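PDB 4HDT: 3-hydroxyisobutyryl-CoA hydrolase, which probably hydrolyses 3-hydroxy-2-methylpropanoyl-CoA to 3-hydroxy-2-methylpropanoate and CoA, and belongs to the crotonase-like superfamily. Local coordinates for residues 19-24 / 56-61. Numbering follows the deposited sequence.
Sequences VGLLTL and AVLLTG
The peptide groups of Gly20, Leu22 and Leu24 face those of Ala56, Leu58 and Thr60 edge to edge, as neighbouring parallel strands of the crotonase-like fold. One face of this twisted pair carries Leu22, Leu24, Val57 and Leu59. The other carries Val19, Leu21, Thr23, Ala56, Leu58 and Thr60. Helix 35-49 connects the strands as a beta-alpha-beta crossover and covers the first face with Trp48 and Met41. At the outer edges, strand 11-16 pairs with 19-24 and strand 108-112 with 56-61.

Five backbone hydrogen bonds join the strands. The bond from Leu22 N to Leu58 O is nearly straight at the hydrogen (3.0 Å, 176°). Leu22 O also receives a CA-H...O contact from Leu59 CA, beside its bond from Thr60 N.

Under the helix, Leu59 has CG anti to its backbone N (chi1 174°). Its CD1 turns back to strand 19-24 and lies 4.0 Å from Leu24 CG and 4.1 Å from Leu22 CB. On the opposite face, Leu58 meets two neighbours: its CB touches Val19 CG1 at 3.7 Å, and its side chain crosses that of Leu21 at an angle, with CD2 of Leu58 3.6 Å from CD2 of Leu21. Helix 195-205 reaches this face, with Ile203 on Leu21 and Thr199 on Leu58.

Farther along that face the contact becomes polar. Thr60 OG1 sits between its backbone N and carbonyl carbon (chi1 66°), on the side of Thr23. A water hydrogen-bonds both threonine OG1 atoms and donates to Leu58 O at 3.1 Å, giving that carbonyl oxygen a second donor besides Leu22 N.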
loop_
_atom_site.group_PDB
_atom_site.type_symbol
_atom_site.label_atom_id
_atom_site.label_comp_id
_atom_site.label_asym_id
_atom_site.label_seq_id
_atom_site.Cartn_x
_atom_site.Cartn_y
_atom_site.Cartn_z
ATOM N N VAL A 19 -23.713 -7.985 7.132
ATOM C CA VAL A 19 -22.343 -7.597 6.811
ATOM C C VAL A 19 -21.548 -8.794 6.311
ATOM O O VAL A 19 -21.464 -9.826 6.988
ATOM C CB VAL A 19 -21.642 -6.998 8.036
ATOM C CG1 VAL A 19 -20.243 -6.471 7.679
ATOM C CG2 VAL A 19 -22.485 -5.911 8.633
ATOM N N GLY A 20 -21.003 -8.672 5.111
ATOM C CA GLY A 20 -20.059 -9.622 4.566
ATOM C C GLY A 20 -18.700 -9.446 5.238
ATOM O O GLY A 20 -18.066 -8.401 5.115
ATOM N N LEU A 21 -18.250 -10.497 5.916
ATOM C CA LEU A 21 -17.018 -10.454 6.716
ATOM C C LEU A 21 -15.913 -11.172 5.970
ATOM O O LEU A 21 -16.064 -12.352 5.586
ATOM C CB LEU A 21 -17.259 -11.102 8.086
ATOM C CG LEU A 21 -18.451 -10.555 8.848
ATOM C CD1 LEU A 21 -18.811 -11.503 9.985
ATOM C CD2 LEU A 21 -18.166 -9.152 9.342
ATOM N N LEU A 22 -14.820 -10.480 5.761
ATOM C CA LEU A 22 -13.613 -11.047 5.191
ATOM C C LEU A 22 -12.537 -10.897 6.255
ATOM O O LEU A 22 -12.149 -9.784 6.551
ATOM C CB LEU A 22 -13.222 -10.313 3.903
ATOM C CG LEU A 22 -14.236 -10.453 2.775
ATOM C CD1 LEU A 22 -13.871 -9.519 1.634
ATOM C CD2 LEU A 22 -14.264 -11.914 2.319
ATOM N N THR A 23 -12.033 -12.016 6.777
ATOM C CA THR A 23 -10.987 -11.953 7.785
ATOM C C THR A 23 -9.734 -12.632 7.232
ATOM O O THR A 23 -9.687 -13.836 7.015
ATOM C CB THR A 23 -11.434 -12.585 9.119
ATOM O OG1 THR A 23 -12.670 -12.028 9.509
ATOM C CG2 THR A 23 -10.369 -12.411 10.243
ATOM N N LEU A 24 -8.701 -11.832 6.995
ATOM C CA LEU A 24 -7.436 -12.367 6.519
ATOM C C LEU A 24 -6.880 -13.275 7.630
ATOM O O LEU A 24 -6.962 -12.905 8.796
ATOM C CB LEU A 24 -6.444 -11.244 6.284
ATOM C CG LEU A 24 -6.913 -10.211 5.280
ATOM C CD1 LEU A 24 -5.828 -9.199 5.111
ATOM C CD2 LEU A 24 -7.272 -10.847 3.938
ATOM N N ALA A 56 -23.159 -4.358 3.509
ATOM C CA ALA A 56 -21.829 -3.781 3.686
ATOM C C ALA A 56 -20.814 -4.914 3.782
ATOM O O ALA A 56 -21.182 -6.085 3.986
ATOM C CB ALA A 56 -21.780 -2.925 4.943
ATOM N N VAL A 57 -19.557 -4.556 3.628
ATOM C CA VAL A 57 -18.437 -5.522 3.745
ATOM C C VAL A 57 -17.501 -5.016 4.832
ATOM O O VAL A 57 -17.272 -3.829 4.912
ATOM C CB VAL A 57 -17.682 -5.638 2.423
ATOM C CG1 VAL A 57 -16.418 -6.481 2.601
ATOM C CG2 VAL A 57 -18.590 -6.229 1.326
ATOM N N LEU A 58 -16.900 -5.916 5.624
ATOM C CA LEU A 58 -15.946 -5.533 6.670
ATOM C C LEU A 58 -14.721 -6.414 6.550
ATOM O O LEU A 58 -14.826 -7.647 6.604
ATOM C CB LEU A 58 -16.592 -5.724 8.030
ATOM C CG LEU A 58 -15.726 -5.674 9.277
ATOM C CD1 LEU A 58 -15.374 -4.243 9.530
ATOM C CD2 LEU A 58 -16.438 -6.269 10.487
ATOM N N LEU A 59 -13.578 -5.770 6.376
ATOM C CA LEU A 59 -12.291 -6.453 6.230
ATOM C C LEU A 59 -11.532 -6.290 7.530
ATOM O O LEU A 59 -11.305 -5.156 7.992
ATOM C CB LEU A 59 -11.477 -5.852 5.086
ATOM C CG LEU A 59 -10.044 -6.404 4.937
ATOM C CD1 LEU A 59 -10.034 -7.880 4.500
ATOM C CD2 LEU A 59 -9.155 -5.549 4.048
ATOM N N THR A 60 -11.130 -7.423 8.111
ATOM C CA THR A 60 -10.253 -7.425 9.282
ATOM C C THR A 60 -9.166 -8.496 9.090
ATOM O O THR A 60 -9.178 -9.242 8.125
ATOM C CB THR A 60 -10.997 -7.717 10.600
ATOM O OG1 THR A 60 -11.498 -9.064 10.600
ATOM C CG2 THR A 60 -12.122 -6.832 10.819
ATOM N N GLY A 61 -8.198 -8.507 9.984
ATOM C CA GLY A 61 -7.143 -9.529 10.025
ATOM C C GLY A 61 -7.105 -10.275 11.338
ATOM O O GLY A 61 -7.403 -9.714 12.404
HETATM O O HOH W 1 -14.077 -9.207 9.119
#